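Local coordinates for 5'-AMP-activated protein kinase subunit beta (Schizosaccharomyces pombe, PDB 2QRD) that probably holds the AMP-activated protein kinase heterotrimer together, its C-terminal interaction domain joining the alpha and gamma subunits and touching an ADP shared with gamma, at residues Cys38-Ser42 / Val52-Pro56; Gly72-Ser77 / Thr89-Phe95. All blocks are in the same frame, centred on the assembly; numbering follows the deposited sequence.

A chain with little regular structure can still be organised around a few contacts that close loops in series, and this C-terminal interaction domain is a worked example. From the N terminus, interaction 1 comes first: 38-42 meets 52-56 and closes a loop holding helix 46-49 and the ADP-contacting residues Asp49, Gln50 and Ser51. The chain then passes through strand 65-67 before interaction 2 pairs 72-77 with 89-95, the open end of the hairpin formed by strands 74-82 and 85-93. The two closures neither nest nor cross, and their centres lie about 18 Å apart. They touch where Leu40 CD1 packs 3.3 Å from Ser77 OG, setting the loop against the sheet.

Interaction 1: Cys38-Ser42 / Val52-Pro56; sequences CILNS and VLPNP
Segments without regular strands can meet through van der Waals packing, largely of apolar side chains, as here, where a short 3-10 turn faces an extended chain and 319 Å² is buried. Residues 39-41 form the turn, with phi near -70° and psi between -26° and 8°; Asn41 N bonds to Cys38 O and Ser42 N to Ile39 O, both at 3.2 Å, while Cys38 in chi1 t lets SG accept from Leu40 N at 3.6 Å. Residues 52-56 stay extended, with psi between 125° and 164°. In register, Leu53 CA is 6.5 Å from Ser42 CA, and Pro54 CA is 6.8 Å from Ile39 CA.

Leu53, an mt rotamer, enters first: its CD1 lies 3.8 Å from Ile39 CD1 and 4.2 Å from Leu40 CD2, and its CD2 lies 3.5 Å from Ile39 O. This packing closes the loop that carries helix 46-49 and the ADP-contacting residues Asp49, Gln50 and Ser51; the nucleotide itself is about 8 Å from the Leu40 side chain. Backbone hydrogen bonds from Leu53 reach the gamma subunit, Protein C1556.08c, so the loop is held from outside as well. Pro54 follows, its CA-to-CB bond sideways to the turn, with CG 4.2 Å from Ile39 CB and CD in tight contact with Ser42 OG at 3.1 Å. Ile39, chi1 p and chi2 t, directs CD1 to 3.5 Å from Pro54 O. After Asn55, whose CB points away, Pro56 brings CB within 4.1 Å of Ile39 CD1 and also packs on Tyr86 and Thr79 of the hairpin.

Interaction 2: Gly72-Ser77 / Thr89-Phe95; sequences GVLALS and TAMFKNF
This is an antiparallel strand pairing at the open end of the hairpin, where the start of strand 74-82 meets the last part of strand 85-93. Residues 74-77 and 89-93 are extended; Gly72 precedes them with phi 82°. The short axes approach to 4.5 Å at 158°. Leu74/Lys93 and Leu76/Met91 are hydrogen-bonded pairs: Leu74 N to Lys93 O 2.7 Å, Lys93 N to Leu74 O 2.9 Å, Leu76 N to Met91 O 3.0 Å, Met91 N to Leu76 O 2.7 Å. Ala75/Phe92 and Ser77/Ala90 are non-hydrogen-bonded, with side chains on the other face; there Phe92, chi1 m, puts CE2 3.5 Å from Ala75 CB. The end of the Phe95 side chain, chi1 m, comes close enough that Leu74 CG sits over its ring face (CH-pi, 4.1 Å to the centroid). A water bridges Gly72 O (2.7 Å), Asn94 OD1 (3.3 Å) and Phe95 N (2.8 Å). Thr89 to Phe92 also pair in parallel with a gamma-subunit strand, so this beta hairpin belongs to a sheet that runs on across the subunit interface.

Interaction 1: Cys38-Ser42 / Val52-Pro56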
loop_
_atom_site.group_PDB
_atom_site.type_symbol
_atom_site.label_atom_id
_atom_site.label_comp_id
_atom_site.label_asym_id
_atom_site.label_seq_id
_atom_site.Cartn_x
_atom_site.Cartn_y
_atom_site.Cartn_z
ATOM N N CYS B 38 10.571 4.066 -17.059
ATOM C CA CYS B 38 9.547 4.196 -16.033
ATOM C C CYS B 38 10.205 4.278 -14.648
ATOM O O CYS B 38 11.100 3.487 -14.352
ATOM C CB CYS B 38 8.546 3.037 -16.160
ATOM S SG CYS B 38 7.438 2.898 -14.777
ATOM N N ILE B 39 9.793 5.259 -13.827
ATOM C CA ILE B 39 10.457 5.514 -12.532
ATOM C C ILE B 39 10.207 4.438 -11.496
ATOM O O ILE B 39 10.869 4.434 -10.459
ATOM C CB ILE B 39 10.154 6.909 -11.868
ATOM C CG1 ILE B 39 8.698 7.016 -11.385
ATOM C CG2 ILE B 39 10.608 8.082 -12.759
ATOM C CD1 ILE B 39 8.474 8.137 -10.381
ATOM N N LEU B 40 9.265 3.531 -11.763
ATOM C CA LEU B 40 8.985 2.446 -10.821
ATOM C C LEU B 40 10.119 1.453 -10.792
ATOM O O LEU B 40 10.321 0.778 -9.783
ATOM C CB LEU B 40 7.669 1.736 -11.116
ATOM C CG LEU B 40 6.435 2.326 -10.439
ATOM C CD1 LEU B 40 5.233 1.511 -10.800
ATOM C CD2 LEU B 40 6.583 2.399 -8.906
ATOM N N ASN B 41 10.853 1.373 -11.898
ATOM C CA ASN B 41 11.991 0.482 -12.002
ATOM C C ASN B 41 13.187 0.945 -11.181
ATOM O O ASN B 41 14.274 0.380 -11.263
ATOM C CB ASN B 41 12.381 0.333 -13.459
ATOM C CG ASN B 41 11.305 -0.262 -14.250
ATOM O OD1 ASN B 41 10.490 -0.990 -13.714
ATOM N ND2 ASN B 41 11.266 0.047 -15.537
ATOM N N SER B 42 12.949 1.978 -10.383
ATOM C CA SER B 42 13.950 2.547 -9.504
ATOM C C SER B 42 13.691 2.114 -8.052
ATOM O O SER B 42 12.536 1.964 -7.635
ATOM C CB SER B 42 13.938 4.073 -9.665
ATOM O OG SER B 42 14.308 4.739 -8.478
ATOM N N VAL B 52 10.468 5.331 -1.621
ATOM C CA VAL B 52 11.041 6.561 -2.199
ATOM C C VAL B 52 11.402 6.356 -3.674
ATOM O O VAL B 52 12.130 5.422 -4.045
ATOM C CB VAL B 52 12.267 7.080 -1.399
ATOM C CG1 VAL B 52 13.034 8.155 -2.174
ATOM C CG2 VAL B 52 11.863 7.627 -0.045
ATOM N N LEU B 53 10.863 7.233 -4.509
ATOM C CA LEU B 53 11.151 7.234 -5.938
ATOM C C LEU B 53 11.856 8.525 -6.287
ATOM O O LEU B 53 11.850 9.461 -5.480
ATOM C CB LEU B 53 9.861 7.111 -6.745
ATOM C CG LEU B 53 9.032 5.860 -6.536
ATOM C CD1 LEU B 53 7.727 6.109 -7.210
ATOM C CD2 LEU B 53 9.743 4.693 -7.181
ATOM N N PRO B 54 12.497 8.579 -7.479
ATOM C CA PRO B 54 12.936 9.896 -7.944
ATOM C C PRO B 54 11.720 10.740 -8.357
ATOM O O PRO B 54 10.615 10.203 -8.553
ATOM C CB PRO B 54 13.828 9.580 -9.146
ATOM C CG PRO B 54 13.434 8.219 -9.596
ATOM C CD PRO B 54 12.878 7.493 -8.415
ATOM N N ASN B 55 11.924 12.053 -8.439
ATOM C CA ASN B 55 10.908 12.949 -8.965
ATOM C C ASN B 55 10.585 12.604 -10.406
ATOM O O ASN B 55 11.483 12.314 -11.200
ATOM C CB ASN B 55 11.343 14.413 -8.826
ATOM C CG ASN B 55 11.431 14.847 -7.375
ATOM O OD1 ASN B 55 10.865 14.208 -6.487
ATOM N ND2 ASN B 55 12.154 15.914 -7.125
ATOM N N PRO B 56 9.297 12.604 -10.748
ATOM C CA PRO B 56 8.961 12.158 -12.092
ATOM C C PRO B 56 9.088 13.278 -13.114
ATOM O O PRO B 56 9.130 14.451 -12.761
ATOM C CB PRO B 56 7.500 11.741 -11.953
ATOM C CG PRO B 56 6.957 12.674 -10.917
ATOM C CD PRO B 56 8.106 13.003 -9.974
#

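Interaction 2: Gly72-Ser77 / Thr89-Phe95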
loop_
_atom_site.group_PDB
_atom_site.type_symbol
_atom_site.label_atom_id
_atom_site.label_comp_id
_atom_site.label_asym_id
_atom_site.label_seq_id
_atom_site.Cartn_x
_atom_site.Cartn_y
_atom_site.Cartn_z
ATOM N N GLY B 72 -1.301 -14.142 -12.483
ATOM C CA GLY B 72 -2.637 -14.211 -13.037
ATOM C C GLY B 72 -3.411 -12.946 -12.755
ATOM O O GLY B 72 -4.631 -12.966 -12.743
ATOM N N VAL B 73 -2.700 -11.846 -12.525
ATOM C CA VAL B 73 -3.321 -10.552 -12.262
ATOM C C VAL B 73 -2.691 -9.430 -13.085
ATOM O O VAL B 73 -1.610 -9.602 -13.675
ATOM C CB VAL B 73 -3.322 -10.180 -10.745
ATOM C CG1 VAL B 73 -3.971 -11.290 -9.947
ATOM C CG2 VAL B 73 -1.901 -9.854 -10.228
ATOM N N LEU B 74 -3.378 -8.289 -13.100
ATOM C CA LEU B 74 -2.940 -7.059 -13.757
ATOM C C LEU B 74 -2.190 -6.180 -12.776
ATOM O O LEU B 74 -2.641 -5.987 -11.632
ATOM C CB LEU B 74 -4.157 -6.249 -14.271
ATOM C CG LEU B 74 -4.946 -6.744 -15.498
ATOM C CD1 LEU B 74 -6.259 -5.999 -15.612
ATOM C CD2 LEU B 74 -4.121 -6.592 -16.809
ATOM N N ALA B 75 -1.071 -5.639 -13.242
ATOM C CA ALA B 75 -0.343 -4.624 -12.538
ATOM C C ALA B 75 -0.350 -3.337 -13.377
ATOM O O ALA B 75 0.135 -3.332 -14.510
ATOM C CB ALA B 75 1.096 -5.113 -12.251
ATOM N N LEU B 76 -0.920 -2.271 -12.810
ATOM C CA LEU B 76 -1.155 -0.999 -13.486
ATOM C C LEU B 76 -0.715 0.131 -12.566
ATOM O O LEU B 76 -0.862 0.017 -11.349
ATOM C CB LEU B 76 -2.650 -0.843 -13.866
ATOM C CG LEU B 76 -3.278 -1.993 -14.684
ATOM C CD1 LEU B 76 -4.700 -1.724 -14.943
ATOM C CD2 LEU B 76 -2.554 -2.277 -16.038
ATOM N N SER B 77 -0.137 1.197 -13.128
ATOM C CA SER B 77 0.269 2.340 -12.318
ATOM C C SER B 77 0.145 3.656 -13.035
ATOM O O SER B 77 0.127 3.715 -14.257
ATOM C CB SER B 77 1.695 2.198 -11.782
ATOM O OG SER B 77 2.649 1.949 -12.807
ATOM N N THR B 89 0.898 5.244 -7.740
ATOM C CA THR B 89 0.156 4.101 -7.260
ATOM C C THR B 89 0.234 2.943 -8.215
ATOM O O THR B 89 -0.062 3.080 -9.391
ATOM C CB THR B 89 -1.279 4.389 -6.690
ATOM O OG1 THR B 89 -2.235 3.468 -7.239
ATOM C CG2 THR B 89 -1.707 5.766 -6.855
ATOM N N ALA B 90 0.716 1.829 -7.676
ATOM C CA ALA B 90 0.803 0.528 -8.351
ATOM C C ALA B 90 -0.339 -0.360 -7.857
ATOM O O ALA B 90 -0.450 -0.681 -6.667
ATOM C CB ALA B 90 2.159 -0.127 -8.093
ATOM N N MET B 91 -1.215 -0.698 -8.780
ATOM C CA MET B 91 -2.396 -1.410 -8.458
ATOM C C MET B 91 -2.390 -2.845 -9.017
ATOM O O MET B 91 -2.030 -3.075 -10.169
ATOM C CB MET B 91 -3.569 -0.627 -8.983
ATOM C CG MET B 91 -4.763 -1.461 -9.335
ATOM S SD MET B 91 -5.967 -1.389 -8.057
ATOM C CE MET B 91 -7.400 -1.080 -9.103
ATOM N N PHE B 92 -2.786 -3.799 -8.170
ATOM C CA PHE B 92 -2.880 -5.195 -8.551
ATOM C C PHE B 92 -4.337 -5.587 -8.543
ATOM O O PHE B 92 -5.065 -5.310 -7.601
ATOM C CB PHE B 92 -2.027 -6.050 -7.616
ATOM C CG PHE B 92 -0.554 -5.794 -7.757
ATOM C CD1 PHE B 92 0.089 -4.926 -6.911
ATOM C CD2 PHE B 92 0.182 -6.400 -8.774
ATOM C CE1 PHE B 92 1.470 -4.668 -7.053
ATOM C CE2 PHE B 92 1.550 -6.150 -8.917
ATOM C CZ PHE B 92 2.188 -5.262 -8.044
ATOM N N LYS B 93 -4.771 -6.195 -9.636
ATOM C CA LYS B 93 -6.186 -6.280 -9.942
ATOM C C LYS B 93 -6.438 -7.523 -10.781
ATOM O O LYS B 93 -5.624 -7.862 -11.627
ATOM C CB LYS B 93 -6.609 -4.985 -10.686
ATOM C CG LYS B 93 -8.106 -4.843 -10.934
ATOM C CD LYS B 93 -8.409 -3.498 -11.577
ATOM C CE LYS B 93 -9.869 -3.066 -11.379
ATOM N NZ LYS B 93 -10.857 -4.143 -11.725
ATOM N N ASN B 94 -7.550 -8.223 -10.537
ATOM C CA ASN B 94 -7.905 -9.401 -11.329
ATOM C C ASN B 94 -8.313 -9.014 -12.753
ATOM O O ASN B 94 -8.694 -7.887 -13.009
ATOM C CB ASN B 94 -9.089 -10.120 -10.682
ATOM C CG ASN B 94 -8.714 -10.943 -9.470
ATOM O OD1 ASN B 94 -7.854 -11.815 -9.523
ATOM N ND2 ASN B 94 -9.406 -10.697 -8.374
ATOM N N PHE B 95 -8.278 -9.969 -13.673
ATOM C CA PHE B 95 -8.933 -9.817 -14.980
ATOM C C PHE B 95 -10.465 -9.971 -14.911
ATOM O O PHE B 95 -11.203 -9.153 -15.458
ATOM C CB PHE B 95 -8.399 -10.848 -16.002
ATOM C CG PHE B 95 -6.927 -10.734 -16.299
ATOM C CD1 PHE B 95 -5.984 -11.389 -15.505
ATOM C CD2 PHE B 95 -6.478 -9.995 -17.387
ATOM C CE1 PHE B 95 -4.629 -11.309 -15.779
ATOM C CE2 PHE B 95 -5.119 -9.915 -17.670
ATOM C CZ PHE B 95 -4.194 -10.566 -16.853
HETATM O O HOH W 1 -7.270 -12.367 -12.674
#